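Local structure of glutathione transferase gst1-6 (Anopheles dirus, 1V2A) at residues S14-A19 / L26-T31; P52-N57 / L69-T74; T102-I107 / V161-W166; D148-A153 / E182-E187. The protein probably catalyses the transfer of glutathione to electrophilic halide-type substrates, releasing a halide ion, as a homodimeric detoxifying enzyme. One frame throughout, in Å; residues are numbered along the deposited sequence.

Contact 1: S14-A19 / L26-T31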
loop_
_atom_site.group_PDB
_atom_site.type_symbol
_atom_site.label_atom_id
_atom_site.label_comp_id
_atom_site.label_asym_id
_atom_site.label_seq_id
_atom_site.Cartn_x
_atom_site.Cartn_y
_atom_site.Cartn_z
ATOM N N SER B 14 10.006 -5.962 -9.227
ATOM C CA SER B 14 10.703 -5.362 -8.092
ATOM C C SER B 14 11.663 -6.348 -7.427
ATOM O O SER B 14 12.845 -6.052 -7.262
ATOM C CB SER B 14 9.692 -4.855 -7.055
ATOM O OG SER B 14 8.828 -3.889 -7.620
ATOM N N ALA B 15 11.143 -7.512 -7.044
ATOM C CA ALA B 15 11.941 -8.546 -6.387
ATOM C C ALA B 15 13.052 -9.082 -7.299
ATOM O O ALA B 15 14.118 -9.486 -6.827
ATOM C CB ALA B 15 11.036 -9.685 -5.928
ATOM N N ILE B 16 12.794 -9.090 -8.603
ATOM C CA ILE B 16 13.778 -9.543 -9.578
ATOM C C ILE B 16 14.967 -8.575 -9.568
ATOM O O ILE B 16 16.115 -8.980 -9.401
ATOM C CB ILE B 16 13.176 -9.571 -11.008
ATOM C CG1 ILE B 16 12.081 -10.636 -11.099
ATOM C CG2 ILE B 16 14.271 -9.823 -12.032
ATOM C CD1 ILE B 16 12.543 -12.047 -10.770
ATOM N N LEU B 17 14.686 -7.292 -9.752
ATOM C CA LEU B 17 15.737 -6.287 -9.767
ATOM C C LEU B 17 16.483 -6.254 -8.436
ATOM O O LEU B 17 17.714 -6.303 -8.391
ATOM C CB LEU B 17 15.133 -4.910 -10.074
ATOM C CG LEU B 17 15.327 -4.304 -11.473
ATOM C CD1 LEU B 17 15.592 -5.375 -12.497
ATOM C CD2 LEU B 17 14.098 -3.486 -11.844
ATOM N N LEU B 18 15.731 -6.170 -7.347
ATOM C CA LEU B 18 16.331 -6.130 -6.024
ATOM C C LEU B 18 17.239 -7.349 -5.866
ATOM O O LEU B 18 18.376 -7.227 -5.413
ATOM C CB LEU B 18 15.226 -6.128 -4.963
ATOM C CG LEU B 18 15.595 -6.010 -3.482
ATOM C CD1 LEU B 18 16.179 -7.330 -2.995
ATOM C CD2 LEU B 18 16.564 -4.858 -3.278
ATOM N N ALA B 19 16.739 -8.518 -6.262
ATOM C CA ALA B 19 17.509 -9.751 -6.159
ATOM C C ALA B 19 18.884 -9.616 -6.801
ATOM O O ALA B 19 19.892 -10.038 -6.224
ATOM C CB ALA B 19 16.746 -10.904 -6.809
ATOM N N LEU B 26 17.218 -16.559 -6.884
ATOM C CA LEU B 26 15.789 -16.786 -6.892
ATOM C C LEU B 26 15.464 -17.955 -7.815
ATOM O O LEU B 26 15.839 -17.945 -8.992
ATOM C CB LEU B 26 15.052 -15.541 -7.386
ATOM C CG LEU B 26 14.974 -14.297 -6.501
ATOM C CD1 LEU B 26 14.174 -13.231 -7.219
ATOM C CD2 LEU B 26 14.315 -14.638 -5.175
ATOM N N ASN B 27 14.789 -18.967 -7.276
ATOM C CA ASN B 27 14.377 -20.116 -8.073
ATOM C C ASN B 27 13.069 -19.684 -8.726
ATOM O O ASN B 27 11.991 -19.873 -8.167
ATOM C CB ASN B 27 14.158 -21.346 -7.184
ATOM C CG ASN B 27 13.349 -22.445 -7.876
ATOM O OD1 ASN B 27 13.528 -22.718 -9.065
ATOM N ND2 ASN B 27 12.464 -23.087 -7.122
ATOM N N LEU B 28 13.187 -19.081 -9.905
ATOM C CA LEU B 28 12.038 -18.574 -10.646
ATOM C C LEU B 28 11.022 -19.632 -11.037
ATOM O O LEU B 28 11.374 -20.753 -11.398
ATOM C CB LEU B 28 12.516 -17.841 -11.906
ATOM C CG LEU B 28 13.034 -16.402 -11.765
ATOM C CD1 LEU B 28 13.909 -16.257 -10.542
ATOM C CD2 LEU B 28 13.800 -16.028 -13.024
ATOM N N LYS B 29 9.752 -19.260 -10.976
ATOM C CA LYS B 29 8.677 -20.169 -11.335
ATOM C C LYS B 29 7.607 -19.432 -12.131
ATOM O O LYS B 29 6.623 -18.954 -11.569
ATOM C CB LYS B 29 8.078 -20.785 -10.072
ATOM C CG LYS B 29 9.062 -21.664 -9.312
ATOM C CD LYS B 29 8.375 -22.443 -8.216
ATOM C CE LYS B 29 9.305 -23.492 -7.623
ATOM N NZ LYS B 29 8.637 -24.265 -6.524
ATOM N N LYS B 30 7.809 -19.328 -13.439
ATOM C CA LYS B 30 6.849 -18.637 -14.283
ATOM C C LYS B 30 5.461 -19.130 -13.938
ATOM O O LYS B 30 5.193 -20.327 -13.927
ATOM C CB LYS B 30 7.165 -18.855 -15.768
ATOM C CG LYS B 30 8.328 -17.997 -16.247
ATOM C CD LYS B 30 8.603 -18.113 -17.746
ATOM C CE LYS B 30 9.807 -17.242 -18.110
ATOM N NZ LYS B 30 10.195 -17.287 -19.552
ATOM N N THR B 31 4.583 -18.182 -13.639
ATOM C CA THR B 31 3.228 -18.495 -13.236
ATOM C C THR B 31 2.184 -17.731 -14.032
ATOM O O THR B 31 2.285 -16.518 -14.202
ATOM C CB THR B 31 3.025 -18.145 -11.752
ATOM O OG1 THR B 31 4.038 -18.787 -10.966
ATOM C CG2 THR B 31 1.644 -18.577 -11.282
#

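Contact 2: P52-N57 / L69-T74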
loop_
_atom_site.group_PDB
_atom_site.type_symbol
_atom_site.label_atom_id
_atom_site.label_comp_id
_atom_site.label_asym_id
_atom_site.label_seq_id
_atom_site.Cartn_x
_atom_site.Cartn_y
_atom_site.Cartn_z
ATOM N N PRO B 52 3.625 -11.102 -7.468
ATOM C CA PRO B 52 4.631 -12.028 -6.956
ATOM C C PRO B 52 4.306 -12.696 -5.627
ATOM O O PRO B 52 3.627 -12.128 -4.782
ATOM C CB PRO B 52 5.868 -11.151 -6.861
ATOM C CG PRO B 52 5.284 -9.841 -6.453
ATOM C CD PRO B 52 4.090 -9.707 -7.350
ATOM N N THR B 53 4.817 -13.913 -5.463
ATOM C CA THR B 53 4.656 -14.699 -4.242
ATOM C C THR B 53 5.997 -15.372 -3.998
ATOM O O THR B 53 6.459 -16.145 -4.834
ATOM C CB THR B 53 3.596 -15.802 -4.386
ATOM O OG1 THR B 53 2.298 -15.210 -4.463
ATOM C CG2 THR B 53 3.631 -16.730 -3.186
ATOM N N LEU B 54 6.615 -15.073 -2.860
ATOM C CA LEU B 54 7.910 -15.643 -2.502
ATOM C C LEU B 54 7.726 -16.769 -1.482
ATOM O O LEU B 54 6.725 -16.800 -0.774
ATOM C CB LEU B 54 8.801 -14.549 -1.905
ATOM C CG LEU B 54 10.213 -14.909 -1.424
ATOM C CD1 LEU B 54 11.072 -15.287 -2.616
ATOM C CD2 LEU B 54 10.836 -13.725 -0.684
ATOM N N VAL B 55 8.678 -17.700 -1.426
ATOM C CA VAL B 55 8.626 -18.806 -0.469
ATOM C C VAL B 55 10.049 -19.147 -0.011
ATOM O O VAL B 55 10.721 -19.979 -0.606
ATOM C CB VAL B 55 7.961 -20.074 -1.087
ATOM C CG1 VAL B 55 7.789 -21.147 -0.014
ATOM C CG2 VAL B 55 6.596 -19.719 -1.680
ATOM N N ASP B 56 10.502 -18.481 1.046
ATOM C CA ASP B 56 11.842 -18.683 1.595
ATOM C C ASP B 56 11.813 -19.715 2.723
ATOM O O ASP B 56 11.254 -19.460 3.790
ATOM C CB ASP B 56 12.384 -17.357 2.139
ATOM C CG ASP B 56 13.900 -17.341 2.250
ATOM O OD1 ASP B 56 14.521 -18.432 2.205
ATOM O OD2 ASP B 56 14.468 -16.231 2.384
ATOM N N ASN B 57 12.421 -20.873 2.485
ATOM C CA ASN B 57 12.460 -21.948 3.471
ATOM C C ASN B 57 11.102 -22.150 4.121
ATOM O O ASN B 57 10.984 -22.138 5.349
ATOM C CB ASN B 57 13.504 -21.654 4.559
ATOM C CG ASN B 57 14.924 -21.642 4.021
ATOM O OD1 ASN B 57 15.359 -22.589 3.366
ATOM N ND2 ASN B 57 15.658 -20.573 4.302
ATOM N N LEU B 69 10.789 -5.665 0.992
ATOM C CA LEU B 69 11.255 -5.329 2.335
ATOM C C LEU B 69 11.777 -6.539 3.113
ATOM O O LEU B 69 12.660 -6.410 3.957
ATOM C CB LEU B 69 10.138 -4.651 3.125
ATOM C CG LEU B 69 9.573 -3.365 2.521
ATOM C CD1 LEU B 69 8.561 -2.779 3.499
ATOM C CD2 LEU B 69 10.691 -2.367 2.251
ATOM N N TYR B 70 11.227 -7.710 2.826
ATOM C CA TYR B 70 11.652 -8.933 3.484
ATOM C C TYR B 70 13.071 -9.339 3.054
ATOM O O TYR B 70 13.918 -9.635 3.894
ATOM C CB TYR B 70 10.677 -10.068 3.150
ATOM C CG TYR B 70 11.165 -11.437 3.567
ATOM C CD1 TYR B 70 11.006 -11.889 4.874
ATOM C CD2 TYR B 70 11.792 -12.280 2.650
ATOM C CE1 TYR B 70 11.455 -13.156 5.257
ATOM C CE2 TYR B 70 12.249 -13.545 3.024
ATOM C CZ TYR B 70 12.075 -13.976 4.323
ATOM O OH TYR B 70 12.504 -15.232 4.684
ATOM N N LEU B 71 13.313 -9.349 1.747
ATOM C CA LEU B 71 14.608 -9.732 1.190
ATOM C C LEU B 71 15.734 -8.804 1.626
ATOM O O LEU B 71 16.837 -9.259 1.937
ATOM C CB LEU B 71 14.550 -9.756 -0.342
ATOM C CG LEU B 71 13.723 -10.863 -1.010
ATOM C CD1 LEU B 71 13.692 -10.625 -2.507
ATOM C CD2 LEU B 71 14.315 -12.229 -0.716
ATOM N N VAL B 72 15.458 -7.503 1.628
ATOM C CA VAL B 72 16.454 -6.528 2.026
ATOM C C VAL B 72 16.851 -6.777 3.482
ATOM O O VAL B 72 18.034 -6.930 3.789
ATOM C CB VAL B 72 15.915 -5.082 1.892
ATOM C CG1 VAL B 72 16.970 -4.093 2.355
ATOM C CG2 VAL B 72 15.525 -4.802 0.459
ATOM N N GLU B 73 15.857 -6.827 4.367
ATOM C CA GLU B 73 16.102 -7.045 5.793
ATOM C C GLU B 73 16.827 -8.360 6.022
ATOM O O GLU B 73 17.749 -8.436 6.825
ATOM C CB GLU B 73 14.776 -7.041 6.578
ATOM C CG GLU B 73 13.910 -5.797 6.319
ATOM C CD GLU B 73 12.736 -5.646 7.280
ATOM O OE1 GLU B 73 11.908 -6.578 7.401
ATOM O OE2 GLU B 73 12.646 -4.579 7.913
ATOM N N THR B 74 16.413 -9.391 5.295
ATOM C CA THR B 74 17.016 -10.711 5.421
ATOM C C THR B 74 18.382 -10.883 4.745
ATOM O O THR B 74 19.285 -11.500 5.319
ATOM C CB THR B 74 16.082 -11.794 4.850
ATOM O OG1 THR B 74 14.801 -11.710 5.486
ATOM C CG2 THR B 74 16.659 -13.171 5.092
#

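Contact 3: T102-I107 / V161-W166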
loop_
_atom_site.group_PDB
_atom_site.type_symbol
_atom_site.label_atom_id
_atom_site.label_comp_id
_atom_site.label_asym_id
_atom_site.label_seq_id
_atom_site.Cartn_x
_atom_site.Cartn_y
_atom_site.Cartn_z
ATOM N N THR B 102 -1.397 5.204 -5.155
ATOM C CA THR B 102 -1.614 6.428 -5.910
ATOM C C THR B 102 -1.235 6.311 -7.371
ATOM O O THR B 102 -2.104 6.307 -8.238
ATOM C CB THR B 102 -0.836 7.611 -5.304
ATOM O OG1 THR B 102 -1.280 7.832 -3.960
ATOM C CG2 THR B 102 -1.057 8.882 -6.127
ATOM N N LEU B 103 0.064 6.195 -7.637
ATOM C CA LEU B 103 0.569 6.117 -9.004
ATOM C C LEU B 103 0.236 4.852 -9.768
ATOM O O LEU B 103 -0.354 4.919 -10.838
ATOM C CB LEU B 103 2.085 6.336 -9.016
ATOM C CG LEU B 103 2.789 6.435 -10.379
ATOM C CD1 LEU B 103 1.987 7.287 -11.350
ATOM C CD2 LEU B 103 4.165 7.036 -10.178
ATOM N N TYR B 104 0.611 3.695 -9.235
ATOM C CA TYR B 104 0.340 2.455 -9.941
ATOM C C TYR B 104 -1.151 2.132 -10.004
ATOM O O TYR B 104 -1.625 1.504 -10.962
ATOM C CB TYR B 104 1.105 1.288 -9.306
ATOM C CG TYR B 104 1.102 0.060 -10.190
ATOM C CD1 TYR B 104 1.654 0.105 -11.475
ATOM C CD2 TYR B 104 0.475 -1.117 -9.781
ATOM C CE1 TYR B 104 1.571 -0.987 -12.341
ATOM C CE2 TYR B 104 0.387 -2.225 -10.640
ATOM C CZ TYR B 104 0.937 -2.147 -11.916
ATOM O OH TYR B 104 0.844 -3.219 -12.763
ATOM N N LYS B 105 -1.889 2.566 -8.988
ATOM C CA LYS B 105 -3.327 2.326 -8.929
ATOM C C LYS B 105 -4.029 3.021 -10.082
ATOM O O LYS B 105 -4.934 2.465 -10.708
ATOM C CB LYS B 105 -3.898 2.847 -7.606
ATOM C CG LYS B 105 -5.425 3.027 -7.563
ATOM C CD LYS B 105 -6.208 1.706 -7.459
ATOM C CE LYS B 105 -6.139 0.887 -8.746
ATOM N NZ LYS B 105 -6.911 -0.390 -8.702
ATOM N N ARG B 106 -3.610 4.249 -10.348
ATOM C CA ARG B 106 -4.200 5.036 -11.413
ATOM C C ARG B 106 -3.700 4.612 -12.791
ATOM O O ARG B 106 -4.361 4.872 -13.792
ATOM C CB ARG B 106 -3.933 6.523 -11.154
ATOM C CG ARG B 106 -4.646 7.028 -9.895
ATOM C CD ARG B 106 -4.254 8.446 -9.545
ATOM N NE ARG B 106 -4.760 8.833 -8.230
ATOM C CZ ARG B 106 -4.569 10.030 -7.674
ATOM N NH1 ARG B 106 -3.883 10.964 -8.323
ATOM N NH2 ARG B 106 -5.055 10.294 -6.466
ATOM N N ILE B 107 -2.544 3.950 -12.843
ATOM C CA ILE B 107 -2.002 3.489 -14.120
ATOM C C ILE B 107 -2.738 2.229 -14.549
ATOM O O ILE B 107 -3.311 2.165 -15.623
ATOM C CB ILE B 107 -0.498 3.115 -14.035
ATOM C CG1 ILE B 107 0.343 4.321 -13.635
ATOM C CG2 ILE B 107 -0.038 2.553 -15.370
ATOM C CD1 ILE B 107 -0.024 5.586 -14.369
ATOM N N VAL B 161 6.505 3.091 -13.363
ATOM C CA VAL B 161 6.592 4.070 -14.438
ATOM C C VAL B 161 6.809 3.483 -15.828
ATOM O O VAL B 161 6.220 3.965 -16.783
ATOM C CB VAL B 161 7.687 5.117 -14.147
ATOM C CG1 VAL B 161 7.743 6.145 -15.267
ATOM C CG2 VAL B 161 7.391 5.804 -12.825
ATOM N N THR B 162 7.643 2.452 -15.955
ATOM C CA THR B 162 7.876 1.871 -17.270
ATOM C C THR B 162 6.634 1.120 -17.749
ATOM O O THR B 162 6.536 0.747 -18.922
ATOM C CB THR B 162 9.086 0.890 -17.291
ATOM O OG1 THR B 162 8.651 -0.430 -16.953
ATOM C CG2 THR B 162 10.158 1.333 -16.316
ATOM N N ALA B 163 5.692 0.893 -16.836
ATOM C CA ALA B 163 4.457 0.200 -17.171
ATOM C C ALA B 163 3.585 1.131 -18.000
ATOM O O ALA B 163 2.634 0.694 -18.642
ATOM C CB ALA B 163 3.718 -0.222 -15.902
ATOM N N LEU B 164 3.918 2.418 -17.970
ATOM C CA LEU B 164 3.193 3.428 -18.737
ATOM C C LEU B 164 3.380 3.179 -20.227
ATOM O O LEU B 164 2.678 3.752 -21.057
ATOM C CB LEU B 164 3.700 4.838 -18.392
ATOM C CG LEU B 164 3.161 5.466 -17.099
ATOM C CD1 LEU B 164 3.847 6.798 -16.852
ATOM C CD2 LEU B 164 1.641 5.658 -17.205
ATOM N N ASN B 165 4.341 2.324 -20.556
ATOM C CA ASN B 165 4.635 1.989 -21.941
ATOM C C ASN B 165 3.473 1.335 -22.694
ATOM O O ASN B 165 3.379 1.461 -23.918
ATOM C CB ASN B 165 5.859 1.070 -22.012
ATOM C CG ASN B 165 7.154 1.809 -21.758
ATOM O OD1 ASN B 165 7.347 2.918 -22.248
ATOM N ND2 ASN B 165 8.058 1.192 -21.009
ATOM N N TRP B 166 2.602 0.634 -21.976
ATOM C CA TRP B 166 1.471 -0.029 -22.619
ATOM C C TRP B 166 0.450 0.993 -23.108
ATOM O O TRP B 166 -0.357 0.708 -23.987
ATOM C CB TRP B 166 0.777 -0.988 -21.653
ATOM C CG TRP B 166 1.589 -2.176 -21.254
ATOM C CD1 TRP B 166 2.377 -2.296 -20.149
ATOM C CD2 TRP B 166 1.664 -3.433 -21.938
ATOM N NE1 TRP B 166 2.937 -3.551 -20.096
ATOM C CE2 TRP B 166 2.515 -4.271 -21.185
ATOM C CE3 TRP B 166 1.090 -3.937 -23.116
ATOM C CZ2 TRP B 166 2.809 -5.583 -21.568
ATOM C CZ3 TRP B 166 1.381 -5.246 -23.498
ATOM C CH2 TRP B 166 2.233 -6.051 -22.724
#

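Contact 4: D148-A153 / E182-E187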
loop_
_atom_site.group_PDB
_atom_site.type_symbol
_atom_site.label_atom_id
_atom_site.label_comp_id
_atom_site.label_asym_id
_atom_site.label_seq_id
_atom_site.Cartn_x
_atom_site.Cartn_y
_atom_site.Cartn_z
ATOM N N ASP B 148 18.707 10.693 -0.897
ATOM C CA ASP B 148 19.862 11.187 -1.636
ATOM C C ASP B 148 20.615 10.008 -2.266
ATOM O O ASP B 148 21.758 10.133 -2.705
ATOM C CB ASP B 148 20.779 11.966 -0.687
ATOM C CG ASP B 148 21.474 11.064 0.329
ATOM O OD1 ASP B 148 20.909 10.006 0.690
ATOM O OD2 ASP B 148 22.585 11.424 0.769
ATOM N N HIS B 149 19.961 8.854 -2.296
ATOM C CA HIS B 149 20.537 7.656 -2.889
ATOM C C HIS B 149 19.417 6.648 -3.162
ATOM O O HIS B 149 18.316 6.770 -2.633
ATOM C CB HIS B 149 21.598 7.027 -1.966
ATOM C CG HIS B 149 21.033 6.390 -0.736
ATOM N ND1 HIS B 149 20.750 7.102 0.410
ATOM C CD2 HIS B 149 20.634 5.118 -0.496
ATOM C CE1 HIS B 149 20.195 6.297 1.300
ATOM N NE2 HIS B 149 20.113 5.088 0.774
ATOM N N LEU B 150 19.715 5.649 -3.985
ATOM C CA LEU B 150 18.746 4.620 -4.340
ATOM C C LEU B 150 18.240 3.835 -3.128
ATOM O O LEU B 150 18.999 3.519 -2.215
ATOM C CB LEU B 150 19.378 3.649 -5.339
ATOM C CG LEU B 150 18.493 2.574 -5.965
ATOM C CD1 LEU B 150 17.999 3.051 -7.329
ATOM C CD2 LEU B 150 19.300 1.289 -6.122
ATOM N N THR B 151 16.949 3.522 -3.135
ATOM C CA THR B 151 16.328 2.748 -2.069
ATOM C C THR B 151 15.305 1.831 -2.734
ATOM O O THR B 151 15.155 1.847 -3.956
ATOM C CB THR B 151 15.601 3.655 -1.036
ATOM O OG1 THR B 151 14.508 4.340 -1.661
ATOM C CG2 THR B 151 16.561 4.680 -0.459
ATOM N N VAL B 152 14.608 1.030 -1.941
ATOM C CA VAL B 152 13.598 0.140 -2.487
ATOM C C VAL B 152 12.472 0.932 -3.139
ATOM O O VAL B 152 11.671 0.382 -3.901
ATOM C CB VAL B 152 13.004 -0.747 -1.392
ATOM C CG1 VAL B 152 14.066 -1.703 -0.885
ATOM C CG2 VAL B 152 12.506 0.109 -0.257
ATOM N N ALA B 153 12.407 2.224 -2.830
ATOM C CA ALA B 153 11.379 3.091 -3.386
ATOM C C ALA B 153 11.607 3.255 -4.873
ATOM O O ALA B 153 10.682 3.154 -5.676
ATOM C CB ALA B 153 11.419 4.444 -2.713
ATOM N N GLU B 182 16.828 7.205 -16.085
ATOM C CA GLU B 182 18.171 6.843 -16.525
ATOM C C GLU B 182 19.074 6.552 -15.323
ATOM O O GLU B 182 19.832 5.579 -15.325
ATOM C CB GLU B 182 18.763 7.978 -17.364
ATOM C CG GLU B 182 17.741 8.708 -18.236
ATOM C CD GLU B 182 17.212 7.872 -19.394
ATOM O OE1 GLU B 182 16.856 6.686 -19.184
ATOM O OE2 GLU B 182 17.139 8.414 -20.522
ATOM N N ARG B 183 18.981 7.402 -14.300
ATOM C CA ARG B 183 19.779 7.252 -13.087
ATOM C C ARG B 183 19.587 5.885 -12.439
ATOM O O ARG B 183 20.553 5.174 -12.160
ATOM C CB ARG B 183 19.410 8.335 -12.059
ATOM C CG ARG B 183 20.348 9.529 -12.013
ATOM C CD ARG B 183 20.209 10.317 -10.709
ATOM N NE ARG B 183 18.924 10.998 -10.610
ATOM C CZ ARG B 183 18.580 12.046 -11.349
ATOM N NH1 ARG B 183 19.426 12.538 -12.238
ATOM N NH2 ARG B 183 17.382 12.594 -11.205
ATOM N N VAL B 184 18.332 5.523 -12.198
ATOM C CA VAL B 184 18.017 4.256 -11.553
ATOM C C VAL B 184 18.420 3.036 -12.360
ATOM O O VAL B 184 19.055 2.120 -11.838
ATOM C CB VAL B 184 16.515 4.168 -11.230
ATOM C CG1 VAL B 184 16.174 2.794 -10.673
ATOM C CG2 VAL B 184 16.153 5.249 -10.237
ATOM N N ARG B 185 18.056 3.022 -13.633
ATOM C CA ARG B 185 18.384 1.884 -14.484
ATOM C C ARG B 185 19.899 1.736 -14.648
ATOM O O ARG B 185 20.418 0.621 -14.741
ATOM C CB ARG B 185 17.683 2.052 -15.827
ATOM C CG ARG B 185 16.232 2.451 -15.625
ATOM C CD ARG B 185 15.342 2.123 -16.794
ATOM N NE ARG B 185 14.959 3.294 -17.558
ATOM C CZ ARG B 185 13.803 3.411 -18.194
ATOM N NH1 ARG B 185 12.926 2.422 -18.143
ATOM N NH2 ARG B 185 13.525 4.517 -18.870
ATOM N N ALA B 186 20.608 2.862 -14.661
ATOM C CA ALA B 186 22.058 2.837 -14.789
ATOM C C ALA B 186 22.640 2.203 -13.535
ATOM O O ALA B 186 23.810 1.839 -13.504
ATOM C CB ALA B 186 22.606 4.246 -14.962
ATOM N N GLU B 187 21.818 2.064 -12.501
ATOM C CA GLU B 187 22.285 1.467 -11.258
ATOM C C GLU B 187 21.749 0.054 -11.042
ATOM O O GLU B 187 22.102 -0.609 -10.066
ATOM C CB GLU B 187 21.938 2.377 -10.075
ATOM C CG GLU B 187 22.489 3.793 -10.239
ATOM C CD GLU B 187 22.439 4.608 -8.963
ATOM O OE1 GLU B 187 22.678 5.833 -9.033
ATOM O OE2 GLU B 187 22.174 4.025 -7.890
#

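Contact 1: S14-A19 / L26-T31
In the beta-alpha-beta unit of the thioredoxin-like N-terminal domain, Leu-26 packs against Ala-15, Ile-16 and Ala-19 of helix 13-22. The unit runs from strand 2-5 through that helix to strand 27-30. Leu-26 stands just before the second strand, where the chain returns to the sheet. One methyl does most of the work. Leu-26 CD1 presses on Ala-19 CB at 3.5 Å, tighter than a usual carbon-carbon contact. Leu-26 CG follows it at 3.8 Å from the same Ala-19 CB. The second torsion of Leu-26 (chi2 -179°) puts CD1 at the far end of an extended branch, pointing at the helix. The small side chain of Ala-19 lets the branch come close to the helix backbone: Leu-26 CD1 lies 3.8 Å from Ala-15 O. That carbonyl is already used inside the helix, accepting from Ala-19 N. Ile-16, next after Ala-15 in the helix, joins in. Its CD1 is 4.1 Å from Leu-26 CD1, and the two side chains meet at a slant. The same Ile-16 CD1 lies a looser 4.4 Å from Leu-28 CD1, at the exposed margin. Between side chains the contact is apolar throughout. Strand 27-30 is the edge strand of the sheet within this chain and pairs with strand 2-5 in parallel. Lys-29 makes a salt bridge to Asp-2 there. Where the strand ends, the hydroxyl of Thr-31 turns back: OG1 donates to Lys-29 O at 2.7 Å, tilted 23° from the carbonyl plane.

Contact 2: P52-N57 / L69-T74
Strand 53-56, carrying Leu-54 and Asp-56, runs beside segment 69-74 of helix 64-75, which carries Tyr-70 and Leu-71, with axes 11.3 Å apart at closest and N-to-C directions only 30° apart. Leu-54 and Asp-56 alternate with Val-55, so both point at the helix while Val-55 points away. Leu-54 CD2 is the apolar end. It lies 3.8 Å from Leu-71 CD2 and equally 3.8 Å from Tyr-70 CD2, filling the angle between the two side chains. Leu-54 and Tyr-70 run nearly perpendicular to each other. The ring of Tyr-70 swings out anti to its own backbone N (chi1 169°), which carries the hydroxyl out to the end of the strand. There Tyr-70 OH gives a weak hydrogen bond to Asp-56 OD2 at 3.2 Å. OD2 sits at the ring edge, near its plane, while the carboxylate itself stands 81° to the ring. Thr-74 OG1 lies 3.6 Å above the centre of one face of that ring, held by its bond to Tyr-70 O at 2.8 Å. At the start of the strand, Pro-52 follows a cis peptide bond, the cis-proline characteristic of the thioredoxin-like fold, and touches the bound glutathione sulfonic acid. Asp-56 is buried, and its stronger partner is Tyr-75 OH. Two phenol hydroxyls at OD2, that of Tyr-70 only weakly bound, would probably favour the ionised carboxylate.

Contact 3: T102-I107 / V161-W166
Ile-107 lays its CD1 methyl against CD2 of Leu-164, only 3.3 Å away and closer than carbon atoms normally sit. This pair lies inside the all-helical C-terminal domain of the glutathione transferase fold, between helix 86-115 and the 3-10 turn that follows helix 152-162. The two side chains cross nearly perpendicularly. Leu-164 CD2 also lies 4.0 Å from Ile-107 CG2, so one leucine methyl rests against both branches of the isoleucine. CD1 of Leu-164 is the extended branch, anti to CA (chi2 175°); CD2, the other branch, is the one turned to Ile-107. One turn back along helix 86-115, Leu-103 CD2 meets Val-161 CG2 more loosely at 4.4 Å. The CB of Val-161 points away from that helix, and only a methyl branch touches. Tyr-104 makes the third meeting. Ala-163 CB comes to the ring edge, near its plane, 4.2 Å from Tyr-104 CE1. The same tyrosine packs on Pro-10 and Pro-11, and its side chain is about 5 Å from the bound glutathione sulfonic acid. This contact therefore borders the cleft between the two domains. Leu-132 and Leu-135 of helix 122-141 add to the apolar surface beside Leu-103. On another side of helix 86-115, Lys-105 packs on Lys-105 of the second subunit. Residues 163-166 continue helix 152-162 as a tighter 3-10 turn. In it Trp-166 N makes a weak bond to Ala-163 O, and that oxygen also lies in the plane of the indole at its edge, 3.4 Å from Trp-166 CD1.

Contact 4: D148-A153 / E182-E187
Apolar packing comes first, joining the loop before helix 152-162 to helix 175-185 in the helical C-terminal domain: Leu-150 CD1 rests against both methyls of Val-184, 3.8 Å from Val-184 CG1 and 4.1 Å from Val-184 CG2. The side chains cross at about a right angle. Leu-150 has CG anti to the backbone N (chi1 -174°), which carries CD1 over to Val-184. The extended chain of Glu-187 brings its OE2 to 3.8 Å from Leu-150 CB. OE2 meets a carbon there, a plain van der Waals contact. OE1 of Glu-187 bonds to Tyr-144 OH, which anchors the carboxylate.

The hydrogen bonds lie within the loop leading to helix 152-162. His-149 ND1 donates to Asp-148 OD1 at 2.9 Å, nearly straight at 168°, in the imidazole plane, on the syn side of OD1 but tilted 33° out of the carboxylate plane. His-149 NE2 binds Thr-80 O, so both ring nitrogens have acceptors and a charged imidazole is probably favoured. Thr-151 is the N-cap: its OG1 accepts from Ala-153 N at 3.2 Å. In return Asp-154 OD2 takes the backbone N-H of Thr-151. The Thr-Val-Ala-Asp sequence is that of the N-capping box known at this helix in glutathione transferases, though here the threonine reaches one residue earlier. Arg-185 NH2 and Glu-182 OE1 form a long ion pair.

Around the loop, Leu-81 and Met-188 pack on Leu-150. Val-152 fits against helix 64-75, Val-92 of helix 86-115 touches Thr-151, and Val-184 also leans on Leu-158 of helix 152-162.

Contacts 1 and 2 belong to the thioredoxin-like domain, reach the same sheet and have centres 10 Å apart. They touch where Leu-18 CD2 meets Val-72 CG2 at 3.9 Å. Contacts 3 and 4 lie in the helical domain, share helix 152-162 and have centres 18 Å apart. The domains meet between contacts 2 and 4, where Val-72 CG2 packs on Val-152 CG1 at 3.7 Å. Glutathione sulfonic acid binds between the domains: Pro-52 of contact 2 touches it, and the side chain of Tyr-104 in contact 3 is about 5 Å from it. The side chain of Ala-15 in contact 1 is about 9 Å from it. Contacts 2 and 3 also meet the second subunit.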